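PDB 1WCV: chromosome-partitioning ATPase Soj from Thermus thermophilus, which hydrolyses ATP, binds double-stranded DNA cooperatively as ATP-dependent nucleoprotein filaments, and probably takes part in chromosome partitioning. Local coordinates for residues G16-G19 and K20-A24; Q188-A191 and Q192-H196; G219-I222 and A223-A226. All coordinates share one frame; numbering follows the deposited sequence.

Interaction 1 of 3, residues G16-G19 and K20-A24; sequences GGVG and KTTTA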
# COMPACT_ATOMS: atom_id res chain seq x y z
N GLY A 16 -20.63 10.74 -0.58
CA GLY A 16 -19.73 11.86 -0.37
C GLY A 16 -18.95 11.69 0.92
O GLY A 16 -18.54 10.59 1.27
N GLY A 17 -18.74 12.79 1.63
CA GLY A 17 -18.01 12.72 2.88
C GLY A 17 -16.70 13.48 2.83
O GLY A 17 -16.25 13.90 1.77
N VAL A 18 -16.09 13.66 4.00
CA VAL A 18 -14.83 14.39 4.11
C VAL A 18 -13.68 13.66 3.41
O VAL A 18 -12.80 14.29 2.84
CB VAL A 18 -14.47 14.62 5.59
CG1 VAL A 18 -14.51 13.31 6.34
CG2 VAL A 18 -13.08 15.24 5.69
N GLY A 19 -13.70 12.33 3.47
CA GLY A 19 -12.63 11.55 2.86
C GLY A 19 -12.48 11.82 1.37
O GLY A 19 -11.36 11.85 0.85
N LYS A 20 -13.60 12.03 0.69
CA LYS A 20 -13.58 12.27 -0.74
C LYS A 20 -12.92 13.59 -1.09
O LYS A 20 -12.05 13.66 -1.95
CB LYS A 20 -15.01 12.26 -1.30
CG LYS A 20 -15.08 12.55 -2.80
CD LYS A 20 -16.53 12.61 -3.28
CE LYS A 20 -17.26 13.80 -2.66
NZ LYS A 20 -16.74 15.08 -3.21
N THR A 21 -13.33 14.65 -0.40
CA THR A 21 -12.76 15.96 -0.67
C THR A 21 -11.32 16.04 -0.18
O THR A 21 -10.48 16.67 -0.82
CB THR A 21 -13.62 17.08 -0.05
OG1 THR A 21 -14.85 17.17 -0.79
CG2 THR A 21 -12.91 18.42 -0.11
N THR A 22 -11.04 15.41 0.95
CA THR A 22 -9.67 15.41 1.47
C THR A 22 -8.79 14.69 0.45
O THR A 22 -7.64 15.07 0.24
CB THR A 22 -9.59 14.68 2.83
OG1 THR A 22 -10.21 15.48 3.84
CG2 THR A 22 -8.13 14.43 3.22
N THR A 23 -9.34 13.67 -0.20
CA THR A 23 -8.58 12.94 -1.21
C THR A 23 -8.35 13.81 -2.44
O THR A 23 -7.25 13.81 -3.00
CB THR A 23 -9.29 11.65 -1.63
OG1 THR A 23 -9.35 10.76 -0.51
CG2 THR A 23 -8.55 10.98 -2.76
N ALA A 24 -9.38 14.54 -2.87
CA ALA A 24 -9.24 15.40 -4.05
C ALA A 24 -8.16 16.45 -3.81
O ALA A 24 -7.30 16.68 -4.66
CB ALA A 24 -10.57 16.09 -4.36

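Interaction 2 of 3, residues Q188-A191 and Q192-H196; sequences QVEA and QLRAH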
# COMPACT_ATOMS: atom_id res chain seq x y z
N GLN A 188 -11.21 -5.61 9.42
CA GLN A 188 -12.21 -6.52 8.88
C GLN A 188 -12.94 -5.95 7.67
O GLN A 188 -13.17 -6.66 6.68
CB GLN A 188 -13.21 -6.90 9.98
CG GLN A 188 -14.23 -7.93 9.53
CD GLN A 188 -13.57 -9.15 8.91
OE1 GLN A 188 -14.11 -9.75 7.98
NE2 GLN A 188 -12.40 -9.52 9.42
N VAL A 189 -13.30 -4.68 7.72
CA VAL A 189 -13.99 -4.08 6.59
C VAL A 189 -13.07 -4.00 5.37
O VAL A 189 -13.50 -4.28 4.25
CB VAL A 189 -14.51 -2.67 6.92
CG1 VAL A 189 -15.20 -2.08 5.69
CG2 VAL A 189 -15.48 -2.75 8.09
N GLU A 190 -11.81 -3.62 5.58
CA GLU A 190 -10.88 -3.53 4.46
C GLU A 190 -10.72 -4.90 3.81
O GLU A 190 -10.76 -5.03 2.58
CB GLU A 190 -9.50 -3.05 4.92
CG GLU A 190 -8.51 -2.86 3.77
CD GLU A 190 -7.13 -2.45 4.23
OE1 GLU A 190 -7.03 -1.77 5.27
OE2 GLU A 190 -6.14 -2.79 3.55
N ALA A 191 -10.53 -5.91 4.65
CA ALA A 191 -10.35 -7.28 4.17
C ALA A 191 -11.53 -7.69 3.31
O ALA A 191 -11.35 -8.32 2.26
CB ALA A 191 -10.20 -8.24 5.36
N GLN A 192 -12.74 -7.33 3.73
CA GLN A 192 -13.92 -7.68 2.97
C GLN A 192 -13.99 -6.87 1.66
O GLN A 192 -14.43 -7.38 0.63
CB GLN A 192 -15.18 -7.47 3.82
CG GLN A 192 -16.46 -7.91 3.15
CD GLN A 192 -16.36 -9.31 2.55
OE1 GLN A 192 -15.75 -10.20 3.14
NE2 GLN A 192 -16.97 -9.50 1.38
N LEU A 193 -13.56 -5.62 1.69
CA LEU A 193 -13.56 -4.83 0.46
C LEU A 193 -12.60 -5.46 -0.56
O LEU A 193 -12.91 -5.54 -1.74
CB LEU A 193 -13.16 -3.38 0.73
CG LEU A 193 -14.29 -2.55 1.36
CD1 LEU A 193 -13.75 -1.22 1.87
CD2 LEU A 193 -15.38 -2.32 0.32
N ARG A 194 -11.45 -5.92 -0.09
CA ARG A 194 -10.47 -6.54 -0.97
C ARG A 194 -10.94 -7.91 -1.44
O ARG A 194 -10.71 -8.29 -2.58
CB ARG A 194 -9.11 -6.66 -0.29
CG ARG A 194 -8.46 -5.31 -0.03
CD ARG A 194 -7.04 -5.46 0.48
NE ARG A 194 -6.54 -4.19 0.97
CZ ARG A 194 -6.18 -3.16 0.21
NH1 ARG A 194 -6.23 -3.25 -1.11
NH2 ARG A 194 -5.80 -2.03 0.77
N ALA A 195 -11.62 -8.64 -0.56
CA ALA A 195 -12.14 -9.95 -0.93
C ALA A 195 -13.20 -9.80 -2.02
O ALA A 195 -13.26 -10.59 -2.96
CB ALA A 195 -12.74 -10.65 0.29
N HIS A 196 -14.04 -8.78 -1.90
CA HIS A 196 -15.11 -8.57 -2.88
C HIS A 196 -14.71 -7.81 -4.14
O HIS A 196 -15.20 -8.12 -5.23
CB HIS A 196 -16.30 -7.87 -2.21
CG HIS A 196 -17.54 -7.89 -3.04
ND1 HIS A 196 -18.13 -9.06 -3.48
CD2 HIS A 196 -18.30 -6.88 -3.53
CE1 HIS A 196 -19.19 -8.77 -4.21
NE2 HIS A 196 -19.32 -7.45 -4.25

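Interaction 3 of 3, residues G219-I222 and A223-A226; sequences GKTI and AQHA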
# COMPACT_ATOMS: atom_id res chain seq x y z
N GLY A 219 -7.70 25.50 5.89
CA GLY A 219 -7.65 25.89 4.49
C GLY A 219 -6.31 25.56 3.87
O GLY A 219 -5.84 26.27 2.97
N LYS A 220 -5.69 24.48 4.33
CA LYS A 220 -4.39 24.08 3.80
C LYS A 220 -4.34 22.59 3.46
O LYS A 220 -5.05 21.79 4.07
CB LYS A 220 -3.29 24.39 4.80
CG LYS A 220 -3.17 25.86 5.17
CD LYS A 220 -2.07 26.10 6.20
CE LYS A 220 -0.68 25.85 5.62
NZ LYS A 220 0.40 26.12 6.60
N THR A 221 -3.51 22.23 2.49
CA THR A 221 -3.38 20.82 2.14
C THR A 221 -2.60 20.18 3.28
O THR A 221 -1.98 20.88 4.07
CB THR A 221 -2.58 20.63 0.85
OG1 THR A 221 -1.23 21.08 1.05
CG2 THR A 221 -3.22 21.40 -0.31
N ILE A 222 -2.64 18.86 3.39
CA ILE A 222 -1.90 18.22 4.47
C ILE A 222 -0.39 18.41 4.28
O ILE A 222 0.38 18.39 5.24
CB ILE A 222 -2.25 16.71 4.56
CG1 ILE A 222 -1.72 16.14 5.87
CG2 ILE A 222 -1.67 15.95 3.37
CD1 ILE A 222 -2.35 16.74 7.10
N ALA A 223 0.03 18.61 3.04
CA ALA A 223 1.45 18.84 2.78
C ALA A 223 1.88 20.18 3.39
O ALA A 223 3.01 20.33 3.87
CB ALA A 223 1.73 18.83 1.29
N GLN A 224 0.96 21.15 3.38
CA GLN A 224 1.24 22.47 3.95
C GLN A 224 1.07 22.47 5.46
O GLN A 224 1.88 23.04 6.18
CB GLN A 224 0.30 23.53 3.37
CG GLN A 224 0.46 23.85 1.90
CD GLN A 224 -0.62 24.77 1.39
OE1 GLN A 224 -1.81 24.45 1.45
NE2 GLN A 224 -0.22 25.93 0.88
N HIS A 225 0.02 21.80 5.92
CA HIS A 225 -0.31 21.75 7.34
C HIS A 225 0.54 20.86 8.25
O HIS A 225 0.93 21.26 9.35
CB HIS A 225 -1.78 21.36 7.50
CG HIS A 225 -2.28 21.44 8.90
ND1 HIS A 225 -2.34 22.63 9.61
CD2 HIS A 225 -2.76 20.49 9.74
CE1 HIS A 225 -2.82 22.40 10.81
NE2 HIS A 225 -3.09 21.11 10.92
N ALA A 226 0.82 19.64 7.80
CA ALA A 226 1.60 18.70 8.60
C ALA A 226 2.22 17.69 7.65
O ALA A 226 1.77 16.54 7.59
CB ALA A 226 0.69 18.00 9.61
O HOH W 1 -3.89 26.09 0.60

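Interaction 1 of 3, residues G16-G19 and K20-A24
T23 and G19 meet through a single carbonyl oxygen that is gripped twice. G19 O accepts the backbone T23 N at 2.9 Å, the i to i+4 helix bond, from above the carbonyl plane, and also the hydroxyl of the same residue, T23 OG1, at 2.7 Å. The two donors arrive from opposite faces of that plane, the hydroxyl tilted 27° from it. What allows this is the T23 side chain, whose OG1 lies anti to the carbonyl carbon (chi1 -65°) and is thereby folded back over the preceding turn. The hydroxyl has a further partner in Y235 OH. One residue earlier along the helix, V18 and T22 run alongside one another, CG2 of V18 being 3.4 Å from OG1 of T22, while T22 N donates to V18 O at 2.8 Å. K20 behaves differently: its chain starts straight and then bends at chi3 and chi4, curling back with CE 3.9 Å from G16 CA. The ammonium forms a salt bridge with D118 and a hydrogen bond to A119 O; the hydroxyl of T21 also bonds to D118. This is the P-loop of the ParA family, with G17 at the N-cap: residues K15 to T22 bind ATP, G17 and G19 to T22 also bind ADP, and T21 binds magnesium. G16 has a positive phi, and at the backbone angles of G17 a CB would press on the carbonyl oxygen of G16. Helix 18-33 rests T23 and A24 on L11 of strand 8-11, with T23 also against L175 and T177 of strand 170-177, whereas T21 faces helix 48-52.

Interaction 2 of 3, residues Q188-A191 and Q192-H196
E190 sends its CG anti to the backbone N (chi1 -177°) and runs on extended, while R194, one turn later, sets CG anti to its carbonyl carbon (chi1 -67°) and stretches out as far as NE. With those torsions the two chains leave the helix in parallel company, and the carboxylate comes to the edge of the guanidinium. A single oxygen takes both bonds of the resulting salt bridge: E190 OE2 receives R194 NE at 3.0 Å and R194 NH2 at 2.9 Å. That oxygen sits in the guanidinium plane, yet the two flat groups are turned 70° against each other, so the approaches differ on the acid's side. NE meets the anti lone pair, whereas NH2 comes from above the carboxylate plane. This is an i to i+4 ion pair on the helix 185-197, laid over the regular backbone bonding, in which R194 N donates to E190 O at 2.9 Å. Such a pair within one chain also takes part in the contact between subunits here: the other carboxylate oxygen, E190 OE1, forms a salt bridge with R237 of the second subunit, and R194 NH2 also donates to F202 O of its own chain. Both oxygens of the buried acid are therefore engaged by arginines, which would be expected to favour its ionised form. On another side of the helix V189 and L193 run alongside each other, CG1 of V189 being 4.2 Å from CD1 of L193. V189 packs on Y145, and L193 on L148 of helix 146-164.

Interaction 3 of 3, residues G219-I222 and A223-A226
Q224 reaches back from the first turn of a short helix to T221 and K220, and its side chain can be followed atom by atom. CB lies 3.4 Å from CE of K220, whose chain, bent at chi3, passes over it at a slant. CG, set anti to the carbonyl carbon (chi1 -67°), approaches the hydroxyl of T221, at 3.4 Å from OG1. CD, next along the extended chain, lies 3.8 Å from T221 OG1. At the tip, OE1 accepts the backbone T221 N at 3.0 Å; the donor lies in the plane of the amide carbonyl, on a lone pair, and the bond is nearly straight, with an N-H...O angle of 167°. The same oxygen takes a second donor, a water that also donates to G219 O, so the amide is tied to the loop both directly and through solvent. In return T221 OG1, placed between its own backbone N and carbonyl carbon (chi1 64°), accepts Q224 N at 3.2 Å. The reciprocal pair is a capping box, with T221 as N-cap: side chain to backbone in both directions, it serves NH groups at the start of the helix. H225 N to T221 O, 2.9 Å, is the first regular helix bond, and I222 CD1 touches A226 CB. Just before the box, G219 closes helix 210-218 in a Schellman motif, so one helix stops and the next starts within three residues. T221 OG1 also bonds to D78, and H225 NE2 to E214 of helix 210-218. T221 packs on I25 and N26 of helix 18-33, A223 on Y30 and R33 of the same helix, while I222 lies on L212 of helix 210-218.

Overall arrangement
Along the chain the three contacts come in series, each a local one within a single stretch. Interaction 1, the nucleotide-binding loop, starts helix 18-33 with its centre about 7 Å from that of the chain; the helix lies next to an inner strand of the sheet. Interaction 3, on helix 222-225, packs on the later turns of that same helix; the centres of interactions 1 and 3 are about 15 Å apart, their nearest atoms about 6 Å. Interaction 2 stands apart on helix 185-197, its centre about 20 Å from that of interaction 1 and about 30 Å from that of interaction 3, and faces the second subunit. Nucleotide site, helix junction and subunit contact thus occupy separate parts of one P-loop fold.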